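Local structure of tRNA (guanine(26)-N(2))-dimethyltransferase (Pyrococcus horikoshii, 2DUL) at residues 30-42 with 218-230. The protein dimethylates the N2 of guanine 26 in a number of tRNAs, using S-adenosyl-L-methionine as donor of the methyl groups. Sequence-based numbering, arbitrary orientation.
Sequences PRMALNRDIVVVL and ILAYYKDHYFRAF
A single water between N35, Y221 and R228 shows how a helix packed on a sheet can satisfy buried polar groups. It donates to the backbone O of N35 at 2.8 Å, lies 2.7 Å from the OH of Y221, and accepts from NE of R228 in the guanidinium plane. The far end of R228 forms a salt bridge through NH1 with D136, and F230 CZ lies against one guanidinium face. With CG anti to the backbone N (chi1 178°), the N35 amide extends toward the strands, beside Y226 and R228: OD1 accepts from R61, a predicted S-adenosyl-L-methionine ligand, while ND2 comes 3.3 Å from CE1 of Y226, the amide and ring planes 51° apart. Replacing this asparagine with alanine would remove the amide and is likely to open a gap beside Y226 and take this acceptor from NH2 of R61.

In this class I-like methyltransferase fold, helix 33-46 packs on the antiparallel hairpin that ends the central sheet, its 33-42 portion running nearly antiparallel to strand 219-223, with the axes of these segments 11.5 Å apart. At a classic beta bulge, I218 and L219 both face F230, whose O accepts from both of their N atoms. Here L42 lays CD2 over one F230 face in a CH-pi contact, 3.7 Å from the centroid, and turns CD1 to CG2 of I218. I38 sets CG2 among L219, Y221 and F230.

Toward the hairpin turn, M32 makes an oblique Met-aromatic contact with Y226. Beyond it, the R31 guanidinium meets D224 edge-on, NH2 donating to the syn side of OD1 at 2.7 Å in an exposed salt bridge.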
loop_
_atom_site.group_PDB
_atom_site.type_symbol
_atom_site.label_atom_id
_atom_site.label_comp_id
_atom_site.label_asym_id
_atom_site.label_seq_id
_atom_site.Cartn_x
_atom_site.Cartn_y
_atom_site.Cartn_z
ATOM N N PRO A 30 16.449 7.238 0.785
ATOM C CA PRO A 30 15.843 8.459 0.246
ATOM C C PRO A 30 14.805 8.164 -0.832
ATOM O O PRO A 30 13.882 8.950 -1.055
ATOM C CB PRO A 30 17.047 9.240 -0.286
ATOM C CG PRO A 30 18.021 8.158 -0.650
ATOM C CD PRO A 30 17.898 7.202 0.512
ATOM N N ARG A 31 14.954 7.022 -1.496
ATOM C CA ARG A 31 14.013 6.642 -2.541
ATOM C C ARG A 31 12.622 6.422 -1.938
ATOM O O ARG A 31 11.620 6.450 -2.652
ATOM C CB ARG A 31 14.489 5.366 -3.251
ATOM C CG ARG A 31 15.816 5.531 -4.003
ATOM C CD ARG A 31 16.268 4.215 -4.632
ATOM N NE ARG A 31 15.375 3.767 -5.701
ATOM C CZ ARG A 31 15.381 4.255 -6.937
ATOM N NH1 ARG A 31 16.236 5.212 -7.273
ATOM N NH2 ARG A 31 14.535 3.784 -7.845
ATOM N N MET A 32 12.569 6.217 -0.622
ATOM C CA MET A 32 11.304 5.995 0.073
ATOM C C MET A 32 10.636 7.290 0.516
ATOM O O MET A 32 9.609 7.263 1.195
ATOM C CB MET A 32 11.517 5.090 1.286
ATOM C CG MET A 32 11.802 3.648 0.927
ATOM S SD MET A 32 10.381 2.828 0.161
ATOM C CE MET A 32 9.907 1.710 1.467
ATOM N N ALA A 33 11.223 8.422 0.133
ATOM C CA ALA A 33 10.665 9.722 0.480
ATOM C C ALA A 33 9.319 9.894 -0.222
ATOM O O ALA A 33 8.410 10.533 0.313
ATOM C CB ALA A 33 11.621 10.835 0.065
ATOM N N LEU A 34 9.201 9.327 -1.424
ATOM C CA LEU A 34 7.961 9.396 -2.196
ATOM C C LEU A 34 6.859 8.662 -1.433
ATOM O O LEU A 34 5.743 9.161 -1.295
ATOM C CB LEU A 34 8.147 8.738 -3.571
ATOM C CG LEU A 34 6.878 8.516 -4.402
ATOM C CD1 LEU A 34 6.243 9.854 -4.734
ATOM C CD2 LEU A 34 7.213 7.755 -5.678
ATOM N N ASN A 35 7.188 7.467 -0.952
ATOM C CA ASN A 35 6.255 6.646 -0.186
ATOM C C ASN A 35 5.745 7.449 1.009
ATOM O O ASN A 35 4.543 7.491 1.274
ATOM C CB ASN A 35 6.966 5.370 0.289
ATOM C CG ASN A 35 6.076 4.472 1.143
ATOM O OD1 ASN A 35 5.661 4.847 2.243
ATOM N ND2 ASN A 35 5.788 3.274 0.639
ATOM N N ARG A 36 6.659 8.100 1.724
ATOM C CA ARG A 36 6.274 8.894 2.882
ATOM C C ARG A 36 5.447 10.123 2.483
ATOM O O ARG A 36 4.545 10.536 3.218
ATOM C CB ARG A 36 7.517 9.287 3.689
ATOM C CG ARG A 36 8.158 8.096 4.415
ATOM C CD ARG A 36 9.353 8.515 5.257
ATOM N NE ARG A 36 10.576 8.693 4.472
ATOM C CZ ARG A 36 11.422 7.716 4.156
ATOM N NH1 ARG A 36 11.190 6.469 4.550
ATOM N NH2 ARG A 36 12.516 7.988 3.455
ATOM N N ASP A 37 5.735 10.702 1.317
ATOM C CA ASP A 37 4.955 11.848 0.852
ATOM C C ASP A 37 3.494 11.415 0.719
ATOM O O ASP A 37 2.583 12.118 1.161
ATOM C CB ASP A 37 5.417 12.332 -0.530
ATOM C CG ASP A 37 6.616 13.266 -0.473
ATOM O OD1 ASP A 37 6.840 13.923 0.567
ATOM O OD2 ASP A 37 7.325 13.357 -1.498
ATOM N N ILE A 38 3.287 10.260 0.088
ATOM C CA ILE A 38 1.944 9.731 -0.140
ATOM C C ILE A 38 1.164 9.592 1.159
ATOM O O ILE A 38 0.020 10.046 1.254
ATOM C CB ILE A 38 1.993 8.348 -0.860
ATOM C CG1 ILE A 38 2.768 8.469 -2.174
ATOM C CG2 ILE A 38 0.581 7.842 -1.140
ATOM C CD1 ILE A 38 2.198 9.485 -3.137
ATOM N N VAL A 39 1.775 8.972 2.163
ATOM C CA VAL A 39 1.084 8.800 3.433
ATOM C C VAL A 39 0.819 10.159 4.092
ATOM O O VAL A 39 -0.244 10.371 4.685
ATOM C CB VAL A 39 1.868 7.840 4.390
ATOM C CG1 VAL A 39 3.265 8.357 4.651
ATOM C CG2 VAL A 39 1.098 7.667 5.690
ATOM N N VAL A 40 1.766 11.085 3.972
ATOM C CA VAL A 40 1.590 12.423 4.540
ATOM C C VAL A 40 0.367 13.076 3.899
ATOM O O VAL A 40 -0.454 13.696 4.582
ATOM C CB VAL A 40 2.841 13.311 4.292
ATOM C CG1 VAL A 40 2.497 14.791 4.469
ATOM C CG2 VAL A 40 3.941 12.925 5.269
ATOM N N VAL A 41 0.241 12.925 2.583
ATOM C CA VAL A 41 -0.894 13.495 1.868
ATOM C C VAL A 41 -2.193 12.882 2.372
ATOM O O VAL A 41 -3.150 13.592 2.687
ATOM C CB VAL A 41 -0.778 13.250 0.349
ATOM C CG1 VAL A 41 -2.074 13.665 -0.350
ATOM C CG2 VAL A 41 0.396 14.041 -0.213
ATOM N N LEU A 42 -2.211 11.556 2.459
ATOM C CA LEU A 42 -3.388 10.836 2.920
ATOM C C LEU A 42 -3.814 11.256 4.320
ATOM O O LEU A 42 -4.996 11.498 4.568
ATOM C CB LEU A 42 -3.127 9.324 2.891
ATOM C CG LEU A 42 -4.305 8.440 3.319
ATOM C CD1 LEU A 42 -5.510 8.732 2.431
ATOM C CD2 LEU A 42 -3.917 6.969 3.232
ATOM N N ILE A 218 -8.696 2.150 0.826
ATOM C CA ILE A 218 -8.601 3.585 0.635
ATOM C C ILE A 218 -7.743 3.811 -0.606
ATOM O O ILE A 218 -8.115 4.551 -1.518
ATOM C CB ILE A 218 -7.926 4.261 1.841
ATOM C CG1 ILE A 218 -8.804 4.089 3.088
ATOM C CG2 ILE A 218 -7.680 5.735 1.543
ATOM C CD1 ILE A 218 -8.105 4.455 4.387
ATOM N N LEU A 219 -6.598 3.142 -0.634
ATOM C CA LEU A 219 -5.668 3.254 -1.745
ATOM C C LEU A 219 -4.653 2.127 -1.682
ATOM O O LEU A 219 -4.036 1.901 -0.646
ATOM C CB LEU A 219 -4.928 4.593 -1.685
ATOM C CG LEU A 219 -3.730 4.751 -2.631
ATOM C CD1 LEU A 219 -4.206 4.696 -4.075
ATOM C CD2 LEU A 219 -3.024 6.067 -2.348
ATOM N N ALA A 220 -4.495 1.413 -2.790
ATOM C CA ALA A 220 -3.523 0.328 -2.860
ATOM C C ALA A 220 -2.862 0.465 -4.217
ATOM O O ALA A 220 -3.540 0.643 -5.230
ATOM C CB ALA A 220 -4.206 -1.019 -2.730
ATOM N N TYR A 221 -1.536 0.385 -4.241
ATOM C CA TYR A 221 -0.822 0.547 -5.491
ATOM C C TYR A 221 0.536 -0.137 -5.487
ATOM O O TYR A 221 1.009 -0.605 -4.452
ATOM C CB TYR A 221 -0.652 2.045 -5.777
ATOM C CG TYR A 221 0.230 2.777 -4.785
ATOM C CD1 TYR A 221 1.610 2.854 -4.976
ATOM C CD2 TYR A 221 -0.310 3.389 -3.652
ATOM C CE1 TYR A 221 2.431 3.520 -4.068
ATOM C CE2 TYR A 221 0.505 4.059 -2.731
ATOM C CZ TYR A 221 1.877 4.119 -2.951
ATOM O OH TYR A 221 2.694 4.775 -2.057
ATOM N N TYR A 222 1.145 -0.191 -6.665
ATOM C CA TYR A 222 2.462 -0.782 -6.844
ATOM C C TYR A 222 3.392 0.325 -7.330
ATOM O O TYR A 222 2.988 1.171 -8.128
ATOM C CB TYR A 222 2.420 -1.890 -7.897
ATOM C CG TYR A 222 3.792 -2.358 -8.318
ATOM C CD1 TYR A 222 4.509 -3.264 -7.541
ATOM C CD2 TYR A 222 4.401 -1.843 -9.464
ATOM C CE1 TYR A 222 5.801 -3.645 -7.888
ATOM C CE2 TYR A 222 5.694 -2.214 -9.820
ATOM C CZ TYR A 222 6.387 -3.114 -9.027
ATOM O OH TYR A 222 7.670 -3.478 -9.361
ATOM N N LYS A 223 4.631 0.318 -6.851
ATOM C CA LYS A 223 5.600 1.323 -7.266
ATOM C C LYS A 223 7.029 0.876 -7.001
ATOM O O LYS A 223 7.399 0.573 -5.868
ATOM C CB LYS A 223 5.350 2.648 -6.539
ATOM C CG LYS A 223 6.228 3.806 -7.019
ATOM C CD LYS A 223 5.838 4.244 -8.422
ATOM C CE LYS A 223 6.550 5.529 -8.832
ATOM N NZ LYS A 223 8.008 5.326 -9.038
ATOM N N ASP A 224 7.819 0.834 -8.066
ATOM C CA ASP A 224 9.226 0.465 -7.986
ATOM C C ASP A 224 9.517 -0.704 -7.049
ATOM O O ASP A 224 10.251 -0.569 -6.072
ATOM C CB ASP A 224 10.054 1.679 -7.562
ATOM C CG ASP A 224 11.522 1.539 -7.927
ATOM O OD1 ASP A 224 12.339 2.354 -7.450
ATOM O OD2 ASP A 224 11.855 0.616 -8.698
ATOM N N HIS A 225 8.921 -1.848 -7.356
ATOM C CA HIS A 225 9.129 -3.070 -6.598
ATOM C C HIS A 225 8.659 -3.119 -5.150
ATOM O O HIS A 225 9.212 -3.859 -4.336
ATOM C CB HIS A 225 10.603 -3.464 -6.687
ATOM C CG HIS A 225 11.075 -3.664 -8.093
ATOM N ND1 HIS A 225 10.492 -4.571 -8.951
ATOM C CD2 HIS A 225 12.054 -3.053 -8.802
ATOM C CE1 HIS A 225 11.088 -4.509 -10.128
ATOM N NE2 HIS A 225 12.040 -3.595 -10.063
ATOM N N TYR A 226 7.652 -2.321 -4.815
ATOM C CA TYR A 226 7.096 -2.377 -3.477
ATOM C C TYR A 226 5.585 -2.245 -3.591
ATOM O O TYR A 226 5.075 -1.549 -4.466
ATOM C CB TYR A 226 7.718 -1.315 -2.548
ATOM C CG TYR A 226 7.255 0.117 -2.690
ATOM C CD1 TYR A 226 5.975 0.504 -2.293
ATOM C CD2 TYR A 226 8.131 1.107 -3.146
ATOM C CE1 TYR A 226 5.577 1.842 -2.339
ATOM C CE2 TYR A 226 7.745 2.449 -3.199
ATOM C CZ TYR A 226 6.466 2.811 -2.790
ATOM O OH TYR A 226 6.079 4.138 -2.820
ATOM N N PHE A 227 4.878 -2.960 -2.728
ATOM C CA PHE A 227 3.423 -2.956 -2.733
ATOM C C PHE A 227 2.922 -2.194 -1.519
ATOM O O PHE A 227 3.423 -2.381 -0.409
ATOM C CB PHE A 227 2.915 -4.396 -2.726
ATOM C CG PHE A 227 3.464 -5.232 -3.851
ATOM C CD1 PHE A 227 4.791 -5.662 -3.834
ATOM C CD2 PHE A 227 2.666 -5.567 -4.939
ATOM C CE1 PHE A 227 5.315 -6.415 -4.887
ATOM C CE2 PHE A 227 3.177 -6.319 -5.998
ATOM C CZ PHE A 227 4.506 -6.745 -5.972
ATOM N N ARG A 228 1.925 -1.344 -1.742
ATOM C CA ARG A 228 1.360 -0.495 -0.699
ATOM C C ARG A 228 -0.156 -0.652 -0.594
ATOM O O ARG A 228 -0.860 -0.659 -1.603
ATOM C CB ARG A 228 1.667 0.970 -1.023
ATOM C CG ARG A 228 2.537 1.717 -0.033
ATOM C CD ARG A 228 1.921 1.783 1.354
ATOM N NE ARG A 228 2.437 2.922 2.111
ATOM C CZ ARG A 228 2.483 2.984 3.438
ATOM N NH1 ARG A 228 2.050 1.965 4.169
ATOM N NH2 ARG A 228 2.944 4.075 4.035
ATOM N N ALA A 229 -0.662 -0.748 0.630
ATOM C CA ALA A 229 -2.098 -0.881 0.828
ATOM C C ALA A 229 -2.581 -0.090 2.032
ATOM O O ALA A 229 -2.100 -0.287 3.152
ATOM C CB ALA A 229 -2.475 -2.353 0.997
ATOM N N PHE A 230 -3.526 0.813 1.788
ATOM C CA PHE A 230 -4.121 1.609 2.850
ATOM C C PHE A 230 -5.567 1.140 2.966
ATOM O O PHE A 230 -6.328 1.232 2.001
ATOM C CB PHE A 230 -4.109 3.106 2.509
ATOM C CG PHE A 230 -2.736 3.711 2.451
ATOM C CD1 PHE A 230 -2.103 3.925 1.231
ATOM C CD2 PHE A 230 -2.075 4.067 3.623
ATOM C CE1 PHE A 230 -0.826 4.488 1.174
ATOM C CE2 PHE A 230 -0.794 4.632 3.580
ATOM C CZ PHE A 230 -0.169 4.843 2.352
HETATM O O HOH W 1 2.913 5.320 0.580
#